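Local coordinates for protein metallophosphoesterase (Sphaerobacter thermophilus, PDB 3RQZ) that binds zinc ions and, as a member of the metallophosphoesterase superfamily (YfcE family), probably acts as a phosphatase, at residues 44-49 with 90-95; 115-120 with 148-153; 224-229 with 237-242. One frame throughout, in Å; residues are numbered along the deposited sequence.

Contact 1. Residues 44-49 with 90-95; sequences RPRECV and TMQLQA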
loop_
_atom_site.group_PDB
_atom_site.type_symbol
_atom_site.label_atom_id
_atom_site.label_comp_id
_atom_site.label_asym_id
_atom_site.label_seq_id
_atom_site.Cartn_x
_atom_site.Cartn_y
_atom_site.Cartn_z
ATOM N N ARG A 44 -6.988 -0.796 13.695
ATOM C CA ARG A 44 -7.932 0.292 13.410
ATOM C C ARG A 44 -8.480 0.237 11.990
ATOM O O ARG A 44 -8.344 1.211 11.236
ATOM C CB ARG A 44 -7.300 1.680 13.707
ATOM C CG ARG A 44 -7.001 1.988 15.208
ATOM C CD ARG A 44 -8.275 2.111 16.062
ATOM N NE ARG A 44 -8.007 2.364 17.492
ATOM C CZ ARG A 44 -7.939 1.431 18.435
ATOM N NH1 ARG A 44 -8.075 0.147 18.112
ATOM N NH2 ARG A 44 -7.703 1.781 19.708
ATOM N N PRO A 45 -9.106 -0.895 11.606
ATOM C CA PRO A 45 -9.597 -0.961 10.213
ATOM C C PRO A 45 -10.686 0.052 9.866
ATOM O O PRO A 45 -10.644 0.620 8.757
ATOM C CB PRO A 45 -10.097 -2.412 10.068
ATOM C CG PRO A 45 -10.340 -2.866 11.524
ATOM C CD PRO A 45 -9.292 -2.169 12.322
ATOM N N ARG A 46 -11.639 0.318 10.771
ATOM C CA ARG A 46 -12.709 1.265 10.432
ATOM C C ARG A 46 -12.143 2.648 10.169
ATOM O O ARG A 46 -12.477 3.295 9.173
ATOM C CB ARG A 46 -13.751 1.351 11.547
ATOM C CG ARG A 46 -14.603 0.107 11.649
ATOM C CD ARG A 46 -15.815 0.345 12.588
ATOM N NE ARG A 46 -15.351 0.611 13.945
ATOM C CZ ARG A 46 -15.125 -0.326 14.870
ATOM N NH1 ARG A 46 -15.357 -1.611 14.605
ATOM N NH2 ARG A 46 -14.681 0.019 16.078
ATOM N N GLU A 47 -11.289 3.097 11.088
ATOM C CA GLU A 47 -10.752 4.455 11.027
ATOM C C GLU A 47 -9.890 4.638 9.757
ATOM O O GLU A 47 -9.915 5.712 9.120
ATOM C CB GLU A 47 -9.939 4.742 12.311
ATOM C CG GLU A 47 -10.757 4.807 13.605
ATOM C CD GLU A 47 -11.015 3.437 14.263
ATOM O OE1 GLU A 47 -10.643 2.365 13.719
ATOM O OE2 GLU A 47 -11.629 3.423 15.336
ATOM N N CYS A 48 -9.152 3.593 9.363
ATOM C CA CYS A 48 -8.318 3.693 8.175
ATOM C C CYS A 48 -9.176 3.726 6.911
ATOM O O CYS A 48 -8.882 4.507 6.003
ATOM C CB CYS A 48 -7.220 2.618 8.114
ATOM S SG CYS A 48 -5.944 2.829 9.381
ATOM N N VAL A 49 -10.252 2.931 6.859
ATOM C CA VAL A 49 -11.155 2.988 5.708
ATOM C C VAL A 49 -11.818 4.366 5.611
ATOM O O VAL A 49 -11.939 4.936 4.523
ATOM C CB VAL A 49 -12.273 1.883 5.771
ATOM C CG1 VAL A 49 -13.381 2.145 4.736
ATOM C CG2 VAL A 49 -11.680 0.522 5.567
ATOM N N THR A 90 -12.861 -8.624 9.675
ATOM C CA THR A 90 -14.148 -8.671 9.001
ATOM C C THR A 90 -15.256 -8.178 9.928
ATOM O O THR A 90 -16.079 -7.354 9.530
ATOM C CB THR A 90 -14.498 -10.120 8.521
ATOM O OG1 THR A 90 -13.350 -10.725 7.916
ATOM C CG2 THR A 90 -15.623 -10.084 7.523
HETATM N N MSE A 91 -15.247 -8.670 11.170
HETATM C CA MSE A 91 -16.250 -8.309 12.192
HETATM C C MSE A 91 -16.209 -6.835 12.624
HETATM O O MSE A 91 -17.154 -6.354 13.227
HETATM C CB MSE A 91 -16.170 -9.235 13.432
HETATM C CG MSE A 91 -16.567 -10.688 13.169
HETATM SE SE MSE A 91 -18.142 -10.943 12.011
HETATM C CE MSE A 91 -19.532 -10.423 13.268
ATOM N N GLN A 92 -15.119 -6.120 12.333
ATOM C CA GLN A 92 -15.025 -4.705 12.672
ATOM C C GLN A 92 -15.755 -3.817 11.662
ATOM O O GLN A 92 -16.172 -2.721 11.998
ATOM C CB GLN A 92 -13.563 -4.255 12.778
ATOM C CG GLN A 92 -12.677 -5.103 13.732
ATOM C CD GLN A 92 -13.337 -5.435 15.046
ATOM O OE1 GLN A 92 -13.563 -6.621 15.375
ATOM N NE2 GLN A 92 -13.676 -4.400 15.808
ATOM N N LEU A 93 -15.898 -4.303 10.437
ATOM C CA LEU A 93 -16.413 -3.501 9.342
ATOM C C LEU A 93 -17.941 -3.369 9.401
ATOM O O LEU A 93 -18.669 -4.357 9.561
ATOM C CB LEU A 93 -15.951 -4.083 8.005
ATOM C CG LEU A 93 -14.436 -4.238 7.867
ATOM C CD1 LEU A 93 -14.083 -4.817 6.475
ATOM C CD2 LEU A 93 -13.671 -2.917 8.151
ATOM N N GLN A 94 -18.412 -2.134 9.328
ATOM C CA GLN A 94 -19.855 -1.863 9.295
ATOM C C GLN A 94 -20.315 -1.633 7.841
ATOM O O GLN A 94 -19.472 -1.655 6.934
ATOM C CB GLN A 94 -20.129 -0.668 10.192
ATOM C CG GLN A 94 -19.761 -0.977 11.638
ATOM C CD GLN A 94 -19.788 0.247 12.507
ATOM O OE1 GLN A 94 -19.241 1.296 12.138
ATOM N NE2 GLN A 94 -20.433 0.133 13.672
ATOM N N ALA A 95 -21.619 -1.412 7.613
ATOM C CA ALA A 95 -22.150 -1.324 6.244
ATOM C C ALA A 95 -21.385 -0.334 5.352
ATOM O O ALA A 95 -21.012 -0.663 4.239
ATOM C CB ALA A 95 -23.679 -1.014 6.241
#
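R46 meets Q92 and Q94 where helix 45-55 starts beside the chain between helices 85-92 and 95-103; the closest CA pair is R46 and L93, 6.1 Å apart. Residues 45-49 form the first turn of helix 45-55, and Q94 is the N-cap of helix 95-103. The main polar link is a hydrogen bond from R46 NH1 to Q92 O, 2.9 Å long and nearly straight at 169°. It uses a lone pair of the carbonyl, which lies at the edge of the guanidinium and in its plane. The R46 chain bends at chi3 (-64°), which turns NE off the line of the aliphatic part. R46 CD also lies close to Q92 O, at 3.1 Å. Within the calcineurin-like phosphoesterase domain, the N-terminal turn of helix 45-55 here packs against this short link; H97 of helix 95-103 also touches R46 and V49. P45 faces the junction. Its CG rests on Q92 CB at 3.7 Å, and its CB reaches L93 CD2 at 4.1 Å. P45 also packs on A14 and V39. Q94 crosses the R46 chain obliquely, with OE1 3.6 Å from R46 CD. The amide and guanidinium planes there are 47° apart.

Contact 2. Residues 115-120 with 148-153; sequences VVHGSP and VGHTHV. With ZN (zinc ion), chain D.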
loop_
_atom_site.group_PDB
_atom_site.type_symbol
_atom_site.label_atom_id
_atom_site.label_comp_id
_atom_site.label_asym_id
_atom_site.label_seq_id
_atom_site.Cartn_x
_atom_site.Cartn_y
_atom_site.Cartn_z
ATOM N N VAL A 115 -2.428 1.956 -11.971
ATOM C CA VAL A 115 -2.278 1.693 -10.531
ATOM C C VAL A 115 -3.047 0.413 -10.164
ATOM O O VAL A 115 -4.243 0.278 -10.508
ATOM C CB VAL A 115 -2.827 2.862 -9.676
ATOM C CG1 VAL A 115 -2.675 2.501 -8.135
ATOM C CG2 VAL A 115 -2.118 4.189 -10.033
ATOM N N VAL A 116 -2.347 -0.525 -9.524
ATOM C CA VAL A 116 -2.899 -1.798 -9.059
ATOM C C VAL A 116 -2.265 -2.120 -7.699
ATOM O O VAL A 116 -1.244 -1.543 -7.294
ATOM C CB VAL A 116 -2.576 -2.987 -10.027
ATOM C CG1 VAL A 116 -3.350 -2.850 -11.371
ATOM C CG2 VAL A 116 -1.034 -3.075 -10.300
ATOM N N HIS A 117 -2.877 -3.049 -6.981
ATOM C CA HIS A 117 -2.324 -3.441 -5.721
ATOM C C HIS A 117 -1.106 -4.347 -5.904
ATOM O O HIS A 117 -0.111 -4.211 -5.201
ATOM C CB HIS A 117 -3.379 -4.199 -4.907
ATOM C CG HIS A 117 -2.864 -4.660 -3.585
ATOM N ND1 HIS A 117 -2.530 -3.773 -2.587
ATOM C CD2 HIS A 117 -2.602 -5.902 -3.100
ATOM C CE1 HIS A 117 -2.082 -4.449 -1.538
ATOM N NE2 HIS A 117 -2.124 -5.743 -1.823
ATOM N N GLY A 118 -1.221 -5.308 -6.801
ATOM C CA GLY A 118 -0.203 -6.359 -6.935
ATOM C C GLY A 118 0.564 -6.217 -8.239
ATOM O O GLY A 118 1.705 -5.752 -8.261
ATOM N N SER A 119 -0.051 -6.593 -9.350
ATOM C CA SER A 119 0.653 -6.474 -10.604
ATOM C C SER A 119 -0.320 -6.213 -11.748
ATOM O O SER A 119 -1.512 -6.547 -11.640
ATOM C CB SER A 119 1.467 -7.741 -10.884
ATOM O OG SER A 119 0.649 -8.673 -11.568
ATOM N N PRO A 120 0.158 -5.608 -12.852
ATOM C CA PRO A 120 -0.839 -5.410 -13.915
ATOM C C PRO A 120 -1.303 -6.705 -14.606
ATOM O O PRO A 120 -2.384 -6.720 -15.234
ATOM C CB PRO A 120 -0.148 -4.425 -14.877
ATOM C CG PRO A 120 1.277 -4.464 -14.532
ATOM C CD PRO A 120 1.358 -4.777 -13.071
ATOM N N VAL A 148 2.540 -0.032 -7.957
ATOM C CA VAL A 148 2.125 -1.288 -7.335
ATOM C C VAL A 148 2.456 -1.294 -5.837
ATOM O O VAL A 148 3.309 -0.526 -5.401
ATOM C CB VAL A 148 2.803 -2.514 -8.022
ATOM C CG1 VAL A 148 2.560 -2.525 -9.533
ATOM C CG2 VAL A 148 4.332 -2.564 -7.737
ATOM N N GLY A 149 1.788 -2.154 -5.057
ATOM C CA GLY A 149 2.100 -2.336 -3.623
ATOM C C GLY A 149 2.351 -3.806 -3.316
ATOM O O GLY A 149 3.134 -4.475 -4.037
ATOM N N HIS A 150 1.729 -4.279 -2.226
ATOM C CA HIS A 150 1.561 -5.726 -1.923
ATOM C C HIS A 150 2.815 -6.389 -1.313
ATOM O O HIS A 150 2.713 -7.241 -0.427
ATOM C CB HIS A 150 1.087 -6.446 -3.215
ATOM C CG HIS A 150 0.531 -7.828 -3.032
ATOM N ND1 HIS A 150 -0.100 -8.264 -1.885
ATOM C CD2 HIS A 150 0.470 -8.862 -3.907
ATOM C CE1 HIS A 150 -0.498 -9.516 -2.054
ATOM N NE2 HIS A 150 -0.180 -9.894 -3.280
ATOM N N THR A 151 4.003 -5.997 -1.739
ATOM C CA THR A 151 5.203 -6.591 -1.156
ATOM C C THR A 151 5.570 -5.958 0.188
ATOM O O THR A 151 6.272 -6.567 0.988
ATOM C CB THR A 151 6.407 -6.399 -2.093
ATOM O OG1 THR A 151 6.588 -4.988 -2.278
ATOM C CG2 THR A 151 6.152 -7.051 -3.456
ATOM N N HIS A 152 5.119 -4.725 0.421
ATOM C CA HIS A 152 5.453 -3.941 1.642
ATOM C C HIS A 152 6.920 -3.508 1.647
ATOM O O HIS A 152 7.555 -3.270 2.720
ATOM C CB HIS A 152 5.130 -4.702 2.935
ATOM C CG HIS A 152 3.698 -5.103 3.079
ATOM N ND1 HIS A 152 3.180 -5.556 4.273
ATOM C CD2 HIS A 152 2.676 -5.153 2.184
ATOM C CE1 HIS A 152 1.904 -5.863 4.111
ATOM N NE2 HIS A 152 1.576 -5.639 2.854
ATOM N N VAL A 153 7.490 -3.456 0.451
ATOM C CA VAL A 153 8.877 -3.014 0.302
ATOM C C VAL A 153 8.928 -1.987 -0.820
ATOM O O VAL A 153 8.471 -2.266 -1.935
ATOM C CB VAL A 153 9.837 -4.210 0.044
ATOM C CG1 VAL A 153 11.331 -3.727 -0.134
ATOM C CG2 VAL A 153 9.772 -5.257 1.211
HETATM ZN ZN ZN D . -0.554 -5.883 2.135
HETATM O O HOH W 1 3.757 -6.091 -6.283
HETATM O O HOH W 2 -0.391 -8.273 2.648
#
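H117 and G149 lie closest in the backbone, with CA atoms 5.0 Å apart, where the chain leaving strand 113-116 passes the loop after strand 145-147. G149 N donates to H117 O at 2.8 Å, from above the carbonyl plane. One step back, V148 CA points its hydrogen at V116 O, a CA-H...O contact of 3.4 Å. Water 1 bridges the loops by donating to both G118 O and G149 O. The two valines lie side by side, with V116 CG2 3.7 Å from V148 CG1. H150 CB sits over one face of the H117 ring, a CH-pi contact 3.9 Å from the centroid. H150 CG is anti to the backbone N (chi1 -165°), which brings it 3.6 Å from H117 NE2. The two rings meet obliquely, with planes at 48°. Residues 149-152 carry the GHTH sequence of the metallophosphoesterase active site; two of the metal-binding histidines, H150 and H152, sit in this loop after strand 145-147. H152 NE2 binds one zinc ion at 2.3 Å; D11, H13, D37 and water 2 are its other ligands. H150 is a ligand of the site occupied by the second zinc ion, together with D37, and its ring stacks on Y127. H150 NE2 is hydrogen-bonded to W125 O. H117 ND1 is hydrogen-bonded to L35 O, which helps fix the ring beside D11 and D37. G118 CA lies 3.9 Å from H150 CB.

Contact 3. Residues 224-229 with 237-242; sequences DTQAQM and SLVTRL
M229, a selenomethionine, fills the middle of the contact and meets L238, V239 and L242. Its chain bends at chi3 (72°), which places CE 3.6 Å from L238 CB, the two side chains crossing at about a right angle. Its CB packs on V239 CG2 at 3.7 Å, and its SE lies 3.9 Å from L242 CD1. The same methyl of L242 presses on T225 CG2 at 3.5 Å, a tight fit. T225 OG1 is hydrogen-bonded to N15 OD1. Further out, V239 CG1 lies against Q226 CB and CG. The Q226 chain runs extended beyond CG and carries its amide to the backbone of the other helix. There Q226 NE2 donates to V239 O at 2.8 Å, with the acceptor near the amide plane and the donor above the carbonyl plane. An alanine here would probably leave V239 O without this donor and open a gap where CG now packs on V239 CG1. Helices 222-232 and 236-244 form an antiparallel hairpin; the axes of segments 224-229 and 237-242 run 9.6 Å apart at 177°. Helix 222-232 is covered on another side by helix 16-26, through V17 against D224, T225 and Q228. M229 also reaches the loop at P43, and L242 packs on I222.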
loop_
_atom_site.group_PDB
_atom_site.type_symbol
_atom_site.label_atom_id
_atom_site.label_comp_id
_atom_site.label_asym_id
_atom_site.label_seq_id
_atom_site.Cartn_x
_atom_site.Cartn_y
_atom_site.Cartn_z
ATOM N N ASP A 224 2.228 2.506 20.318
ATOM C CA ASP A 224 0.798 2.847 20.419
ATOM C C ASP A 224 -0.056 1.874 19.586
ATOM O O ASP A 224 -1.104 1.395 20.043
ATOM C CB ASP A 224 0.533 4.291 19.966
ATOM C CG ASP A 224 1.088 5.342 20.929
ATOM O OD1 ASP A 224 1.679 4.993 21.975
ATOM O OD2 ASP A 224 0.922 6.545 20.609
ATOM N N THR A 225 0.390 1.577 18.368
ATOM C CA THR A 225 -0.294 0.578 17.539
ATOM C C THR A 225 -0.236 -0.782 18.252
ATOM O O THR A 225 -1.232 -1.505 18.324
ATOM C CB THR A 225 0.330 0.491 16.146
ATOM O OG1 THR A 225 0.025 1.690 15.435
ATOM C CG2 THR A 225 -0.214 -0.699 15.359
ATOM N N GLN A 226 0.940 -1.115 18.777
ATOM C CA GLN A 226 1.122 -2.357 19.519
ATOM C C GLN A 226 0.173 -2.441 20.727
ATOM O O GLN A 226 -0.478 -3.463 20.920
ATOM C CB GLN A 226 2.581 -2.535 19.926
ATOM C CG GLN A 226 3.508 -2.905 18.754
ATOM C CD GLN A 226 4.920 -3.167 19.262
ATOM O OE1 GLN A 226 5.379 -2.471 20.158
ATOM N NE2 GLN A 226 5.597 -4.170 18.704
ATOM N N ALA A 227 0.051 -1.356 21.488
ATOM C CA ALA A 227 -0.902 -1.284 22.610
ATOM C C ALA A 227 -2.352 -1.525 22.159
ATOM O O ALA A 227 -3.117 -2.263 22.807
ATOM C CB ALA A 227 -0.788 0.055 23.323
ATOM N N GLN A 228 -2.721 -0.900 21.052
ATOM C CA GLN A 228 -4.060 -1.018 20.515
ATOM C C GLN A 228 -4.323 -2.451 20.038
ATOM O O GLN A 228 -5.429 -2.946 20.176
ATOM C CB GLN A 228 -4.250 -0.052 19.331
ATOM C CG GLN A 228 -4.226 1.426 19.699
ATOM C CD GLN A 228 -4.187 2.336 18.479
ATOM O OE1 GLN A 228 -4.091 1.879 17.321
ATOM N NE2 GLN A 228 -4.263 3.642 18.728
HETATM N N MSE A 229 -3.322 -3.086 19.437
HETATM C CA MSE A 229 -3.450 -4.496 19.029
HETATM C C MSE A 229 -3.597 -5.440 20.219
HETATM O O MSE A 229 -4.440 -6.336 20.196
HETATM C CB MSE A 229 -2.276 -4.941 18.158
HETATM C CG MSE A 229 -2.228 -4.236 16.781
HETATM SE SE MSE A 229 -0.590 -4.611 15.823
HETATM C CE MSE A 229 -0.988 -6.466 15.387
ATOM N N SER A 237 2.473 -12.585 17.542
ATOM C CA SER A 237 3.361 -12.622 16.377
ATOM C C SER A 237 3.143 -11.420 15.426
ATOM O O SER A 237 4.089 -10.916 14.799
ATOM C CB SER A 237 3.183 -13.944 15.628
ATOM O OG SER A 237 2.210 -13.802 14.615
ATOM N N LEU A 238 1.905 -10.948 15.322
ATOM C CA LEU A 238 1.631 -9.772 14.495
ATOM C C LEU A 238 2.067 -8.484 15.201
ATOM O O LEU A 238 2.498 -7.514 14.552
ATOM C CB LEU A 238 0.150 -9.687 14.113
ATOM C CG LEU A 238 -0.401 -10.639 13.044
ATOM C CD1 LEU A 238 -1.865 -10.270 12.733
ATOM C CD2 LEU A 238 0.455 -10.641 11.738
ATOM N N VAL A 239 1.938 -8.484 16.528
ATOM C CA VAL A 239 2.270 -7.312 17.335
ATOM C C VAL A 239 3.784 -7.053 17.262
ATOM O O VAL A 239 4.209 -5.932 17.020
ATOM C CB VAL A 239 1.775 -7.455 18.794
ATOM C CG1 VAL A 239 2.187 -6.240 19.631
ATOM C CG2 VAL A 239 0.257 -7.621 18.823
ATOM N N THR A 240 4.565 -8.115 17.447
ATOM C CA THR A 240 6.027 -8.033 17.475
ATOM C C THR A 240 6.664 -7.622 16.145
ATOM O O THR A 240 7.584 -6.801 16.129
ATOM C CB THR A 240 6.658 -9.367 17.921
ATOM O OG1 THR A 240 6.366 -9.598 19.307
ATOM C CG2 THR A 240 8.178 -9.322 17.713
ATOM N N ARG A 241 6.189 -8.197 15.040
ATOM C CA ARG A 241 6.708 -7.876 13.682
ATOM C C ARG A 241 6.939 -6.409 13.405
ATOM O O ARG A 241 7.907 -6.052 12.721
ATOM C CB ARG A 241 5.731 -8.267 12.591
ATOM C CG ARG A 241 5.299 -9.666 12.507
ATOM C CD ARG A 241 4.150 -9.656 11.483
ATOM N NE ARG A 241 4.639 -9.317 10.152
ATOM C CZ ARG A 241 4.471 -10.082 9.073
ATOM N NH1 ARG A 241 3.815 -11.235 9.169
ATOM N NH2 ARG A 241 4.957 -9.696 7.895
ATOM N N LEU A 242 6.018 -5.579 13.891
ATOM C CA LEU A 242 6.026 -4.141 13.652
ATOM C C LEU A 242 7.246 -3.433 14.184
ATOM O O LEU A 242 7.684 -2.451 13.599
ATOM C CB LEU A 242 4.782 -3.470 14.259
ATOM C CG LEU A 242 3.403 -3.668 13.654
ATOM C CD1 LEU A 242 2.468 -2.731 14.405
ATOM C CD2 LEU A 242 3.336 -3.410 12.137
#

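How the contacts relate
The contacts follow one another along the chain. Contacts 1 and 2 lie in the calcineurin-like phosphoesterase range, their centres about 22 Å apart. Contact 2 is the most central, its centre about 7 Å from that of the chain. It joins loops after two neighbouring strands of the five-stranded sheet and contributes one histidine to each of the two zinc ions. Contact 3, the C-terminal hairpin, joins two helices; contact 1 joins a helix to the link between two others. Their centres are about 18 Å apart, and they touch where R44 NH2 packs on Q228 CG at 3.5 Å. Nearest atoms of contacts 2 and 3 are about 6 Å apart. Contacts 1 and 3 are packing farther from the chain centre.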